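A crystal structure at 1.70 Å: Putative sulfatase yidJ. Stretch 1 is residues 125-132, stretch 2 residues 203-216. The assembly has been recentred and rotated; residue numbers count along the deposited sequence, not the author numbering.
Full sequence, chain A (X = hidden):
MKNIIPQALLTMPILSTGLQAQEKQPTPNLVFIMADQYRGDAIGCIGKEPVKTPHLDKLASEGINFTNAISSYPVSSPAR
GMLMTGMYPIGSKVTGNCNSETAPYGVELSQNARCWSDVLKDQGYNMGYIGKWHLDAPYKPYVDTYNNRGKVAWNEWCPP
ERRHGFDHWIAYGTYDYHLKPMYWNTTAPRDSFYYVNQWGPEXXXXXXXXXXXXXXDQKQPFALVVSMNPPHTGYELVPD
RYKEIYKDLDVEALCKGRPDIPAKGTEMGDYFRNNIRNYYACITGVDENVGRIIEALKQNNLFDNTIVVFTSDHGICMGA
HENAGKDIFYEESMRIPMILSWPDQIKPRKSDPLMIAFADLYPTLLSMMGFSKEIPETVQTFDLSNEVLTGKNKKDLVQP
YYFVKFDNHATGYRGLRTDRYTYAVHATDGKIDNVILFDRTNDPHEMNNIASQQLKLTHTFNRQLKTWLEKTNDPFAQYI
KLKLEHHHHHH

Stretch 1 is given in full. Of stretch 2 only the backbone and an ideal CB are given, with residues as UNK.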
# COMPACT_ATOMS: atom_id res chain seq x y z
N TYR A 125 24.54 -32.84 -9.68
CA TYR A 125 23.46 -32.09 -10.30
C TYR A 125 23.82 -30.63 -10.57
O TYR A 125 24.56 -30.02 -9.80
CB TYR A 125 22.21 -32.11 -9.42
CG TYR A 125 21.33 -33.32 -9.59
CD1 TYR A 125 21.83 -34.61 -9.40
CD2 TYR A 125 19.99 -33.18 -9.94
CE1 TYR A 125 21.00 -35.73 -9.55
CE2 TYR A 125 19.16 -34.28 -10.09
CZ TYR A 125 19.67 -35.55 -9.89
OH TYR A 125 18.85 -36.64 -10.05
N ASN A 126 23.29 -30.10 -11.66
CA ASN A 126 23.49 -28.70 -12.02
C ASN A 126 22.39 -28.06 -11.16
O ASN A 126 21.23 -28.45 -11.26
CB ASN A 126 23.19 -28.49 -13.50
CG ASN A 126 24.22 -27.63 -14.19
OD1 ASN A 126 24.60 -26.57 -13.69
ND2 ASN A 126 24.68 -28.07 -15.35
N MSE A 127 22.75 -27.08 -10.33
CA MSE A 127 21.78 -26.45 -9.42
C MSE A 127 21.42 -24.99 -9.70
O MSE A 127 22.28 -24.17 -10.01
CB MSE A 127 22.31 -26.54 -7.99
CG MSE A 127 22.79 -27.92 -7.56
SE MSE A 127 21.36 -29.20 -7.44
CE MSE A 127 20.36 -28.43 -5.97
N GLY A 128 20.14 -24.67 -9.55
CA GLY A 128 19.68 -23.30 -9.76
C GLY A 128 18.53 -22.90 -8.85
O GLY A 128 17.67 -23.71 -8.53
N TYR A 129 18.53 -21.64 -8.41
CA TYR A 129 17.48 -21.13 -7.54
C TYR A 129 17.08 -19.74 -8.02
O TYR A 129 17.93 -18.85 -8.14
CB TYR A 129 17.97 -21.04 -6.09
CG TYR A 129 16.85 -20.83 -5.08
CD1 TYR A 129 16.38 -21.89 -4.29
CD2 TYR A 129 16.23 -19.59 -4.94
CE1 TYR A 129 15.33 -21.71 -3.39
CE2 TYR A 129 15.17 -19.40 -4.04
CZ TYR A 129 14.73 -20.47 -3.27
OH TYR A 129 13.68 -20.31 -2.39
N ILE A 130 15.80 -19.55 -8.31
CA ILE A 130 15.30 -18.27 -8.78
C ILE A 130 14.13 -17.83 -7.90
O ILE A 130 13.19 -18.60 -7.71
CB ILE A 130 14.80 -18.37 -10.24
CG1 ILE A 130 15.92 -18.87 -11.16
CG2 ILE A 130 14.28 -17.02 -10.72
CD1 ILE A 130 15.45 -19.23 -12.55
N GLY A 131 14.19 -16.62 -7.35
CA GLY A 131 13.09 -16.15 -6.54
C GLY A 131 13.37 -15.86 -5.09
O GLY A 131 14.51 -15.57 -4.70
N LYS A 132 12.32 -15.94 -4.28
CA LYS A 132 12.38 -15.67 -2.84
C LYS A 132 13.03 -16.79 -2.05
O LYS A 132 12.65 -17.96 -2.16
CB LYS A 132 10.96 -15.42 -2.33
CG LYS A 132 10.85 -15.14 -0.85
CD LYS A 132 9.40 -14.92 -0.46
CE LYS A 132 9.25 -14.78 1.04
NZ LYS A 132 7.83 -14.65 1.44
N UNK A 203 9.24 -12.41 -14.93
CA UNK A 203 10.69 -12.38 -15.04
C UNK A 203 11.28 -13.71 -14.60
O UNK A 203 12.13 -14.29 -15.27
CB UNK A 203 11.27 -11.24 -14.21
N UNK A 204 10.80 -14.21 -13.46
CA UNK A 204 11.28 -15.47 -12.94
C UNK A 204 11.05 -16.62 -13.92
O UNK A 204 11.94 -17.45 -14.12
CB UNK A 204 10.60 -15.77 -11.60
N UNK A 205 9.88 -16.66 -14.54
CA UNK A 205 9.59 -17.71 -15.51
C UNK A 205 10.52 -17.56 -16.72
O UNK A 205 10.96 -18.56 -17.29
CB UNK A 205 8.12 -17.66 -15.94
N UNK A 206 10.82 -16.33 -17.11
CA UNK A 206 11.71 -16.11 -18.24
C UNK A 206 13.12 -16.60 -17.93
O UNK A 206 13.77 -17.20 -18.78
CB UNK A 206 11.74 -14.63 -18.62
N UNK A 207 13.59 -16.36 -16.71
CA UNK A 207 14.93 -16.81 -16.32
C UNK A 207 14.95 -18.33 -16.16
O UNK A 207 15.96 -18.98 -16.42
CB UNK A 207 15.37 -16.13 -15.02
N UNK A 208 13.83 -18.91 -15.72
CA UNK A 208 13.74 -20.35 -15.54
C UNK A 208 13.80 -21.02 -16.92
O UNK A 208 14.40 -22.08 -17.08
CB UNK A 208 12.46 -20.73 -14.80
N UNK A 209 13.18 -20.38 -17.91
CA UNK A 209 13.17 -20.90 -19.27
C UNK A 209 14.59 -20.90 -19.84
O UNK A 209 15.03 -21.86 -20.46
CB UNK A 209 12.23 -20.08 -20.16
N UNK A 210 15.33 -19.81 -19.61
CA UNK A 210 16.70 -19.76 -20.10
C UNK A 210 17.52 -20.87 -19.45
O UNK A 210 18.31 -21.54 -20.12
CB UNK A 210 17.33 -18.39 -19.82
N UNK A 211 17.33 -21.08 -18.15
CA UNK A 211 18.06 -22.13 -17.44
C UNK A 211 17.73 -23.49 -18.04
O UNK A 211 18.62 -24.29 -18.33
CB UNK A 211 17.73 -22.11 -15.95
N UNK A 212 16.44 -23.75 -18.23
CA UNK A 212 15.97 -25.01 -18.79
C UNK A 212 16.49 -25.24 -20.21
O UNK A 212 16.90 -26.35 -20.55
CB UNK A 212 14.44 -25.04 -18.79
N UNK A 213 16.49 -24.19 -21.03
CA UNK A 213 17.00 -24.31 -22.40
C UNK A 213 18.45 -24.77 -22.36
O UNK A 213 18.88 -25.57 -23.19
CB UNK A 213 16.88 -22.98 -23.15
N UNK A 214 19.20 -24.27 -21.38
CA UNK A 214 20.60 -24.63 -21.24
C UNK A 214 20.86 -26.05 -20.77
O UNK A 214 22.01 -26.48 -20.75
CB UNK A 214 21.27 -23.66 -20.26
N UNK A 215 19.81 -26.77 -20.40
CA UNK A 215 19.95 -28.15 -19.92
C UNK A 215 19.56 -29.15 -21.00
O UNK A 215 19.58 -30.36 -20.77
CB UNK A 215 19.09 -28.37 -18.67
N UNK A 216 19.20 -28.65 -22.18
CA UNK A 216 18.75 -29.51 -23.27
C UNK A 216 19.69 -30.64 -23.70
O UNK A 216 19.22 -31.69 -24.15
CB UNK A 216 18.47 -28.63 -24.49

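The helix of stretch 2 runs nearly antiparallel to strand 126-130, at 168° between their directions and 9.4 Å at closest approach, so its contacts descend the strand from Ile130 to Asn126.

Position 203 points sideways, with nothing of stretch 1 near its CB, and leaves the choice wide; it is Tyr203, whose ring does not contact stretch 1. At 204 the CB also points sideways, but it lies 4.0 Å from Ile130 CG2, with Gly131 beyond. An aliphatic chain, or a longer one with a polar end, would suit. The residue is Glu204: its CG packs on Ile130 CG2 at 3.8 Å, while OE2 passes 4.1 Å from Gly131 CA and is hydrogen-bonded elsewhere in the structure.

Positions 205 and 206, directed away and sideways, are unconstrained by the strand; they are Ala205 and Ser206. Position 207 points toward stretch 1, its CB 4.0 Å from Ile130 CD1. Apolar atoms are favoured near the backbone, and a long chain could continue past the isoleucine. Lys207 does so: CB meets the methyl group, then the chain leads away and NZ forms a salt bridge with OE1 of the residue at 210, 2.9 Å apart.

At 208 the same methyl group lies close. Ile130 CD1 is 3.6 Å from the backbone N of 208, so a small apolar residue fits readily. Ala208 places its CB 4.1 Å from Ile130 CD1. Positions 209 and 210 make no contact with the strand; Ile209 points away, and Glu210 is the partner of Lys207.

Position 211 points toward Gly128, where the absence of a side chain leaves space above the strand and backbone polar groups lie within reach. A large residue, perhaps aromatic with a polar tip, would fill it. Tyr211 extends across the glycine; an ideal CB on Gly128 would come within 3.1 Å of Tyr211 CZ. Tyr211 OH lies 3.2 Å from Asn126 O, near the ring edge. The same OH donates to a water O, 3.2 Å away. That water in turn donates to Asn126 OD1 (2.6 Å) and Met127 O (2.9 Å), joining the tyrosine to the strand.

Positions 212 and 213 are out of reach and leave the choice open; they are Ile212 and Asn213. Position 214 has room for a CB but is Gly214, within the turn from 213 to 216. Position 215 points toward Asn126, whose amide invites a polar chain. Gln215 curls back, NE2 donating to Tyr211 O at 3.2 Å, while OE1 stands 3.7 Å from Asn126 ND2. Position 216, also out of reach, is Lys216.

Stretch 2, residues 203-216: YEASKAIEYINGQK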
# COMPACT_ATOMS: atom_id res chain seq x y z
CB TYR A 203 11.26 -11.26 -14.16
CG TYR A 203 12.77 -11.21 -14.14
CD1 TYR A 203 13.50 -10.78 -15.26
CD2 TYR A 203 13.48 -11.58 -13.00
CE1 TYR A 203 14.89 -10.74 -15.23
CE2 TYR A 203 14.87 -11.53 -12.97
CZ TYR A 203 15.57 -11.12 -14.08
OH TYR A 203 16.94 -11.09 -14.03
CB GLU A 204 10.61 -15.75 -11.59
CG GLU A 204 11.17 -14.85 -10.50
CD GLU A 204 10.18 -14.56 -9.38
OE1 GLU A 204 9.11 -15.20 -9.35
OE2 GLU A 204 10.50 -13.70 -8.53
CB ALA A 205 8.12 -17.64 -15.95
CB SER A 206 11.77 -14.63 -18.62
OG SER A 206 10.54 -14.23 -19.19
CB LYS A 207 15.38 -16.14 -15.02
CG LYS A 207 15.45 -14.61 -15.09
CD LYS A 207 16.34 -14.11 -16.23
CE LYS A 207 17.80 -14.45 -16.01
NZ LYS A 207 18.68 -13.89 -17.08
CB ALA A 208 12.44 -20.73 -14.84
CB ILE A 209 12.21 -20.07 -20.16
CG1 ILE A 209 10.77 -20.36 -19.73
CG2 ILE A 209 12.42 -20.41 -21.63
CD1 ILE A 209 9.73 -19.51 -20.44
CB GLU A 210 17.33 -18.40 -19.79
CG GLU A 210 16.57 -17.24 -20.42
CD GLU A 210 17.27 -15.92 -20.24
OE1 GLU A 210 17.83 -15.68 -19.15
OE2 GLU A 210 17.24 -15.10 -21.19
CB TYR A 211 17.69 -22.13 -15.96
CG TYR A 211 18.54 -23.09 -15.15
CD1 TYR A 211 19.83 -22.74 -14.77
CD2 TYR A 211 18.06 -24.34 -14.77
CE1 TYR A 211 20.63 -23.61 -14.03
CE2 TYR A 211 18.84 -25.22 -14.03
CZ TYR A 211 20.13 -24.85 -13.67
OH TYR A 211 20.91 -25.71 -12.93
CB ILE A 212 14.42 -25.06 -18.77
CG1 ILE A 212 13.94 -25.17 -17.32
CG2 ILE A 212 13.93 -26.23 -19.60
CD1 ILE A 212 12.44 -25.01 -17.13
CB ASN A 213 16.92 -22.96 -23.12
CG ASN A 213 15.50 -22.55 -23.48
OD1 ASN A 213 15.26 -21.41 -23.88
ND2 ASN A 213 14.56 -23.48 -23.35
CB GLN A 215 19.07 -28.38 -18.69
CG GLN A 215 19.21 -27.35 -17.57
CD GLN A 215 20.63 -27.18 -17.10
OE1 GLN A 215 21.30 -28.15 -16.75
NE2 GLN A 215 21.10 -25.94 -17.08
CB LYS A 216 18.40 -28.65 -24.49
CG LYS A 216 17.68 -29.42 -25.59
CD LYS A 216 17.36 -28.53 -26.78
CE LYS A 216 16.67 -29.32 -27.88
NZ LYS A 216 16.42 -28.49 -29.09
O HOH W 1 23.74 -24.38 -12.50
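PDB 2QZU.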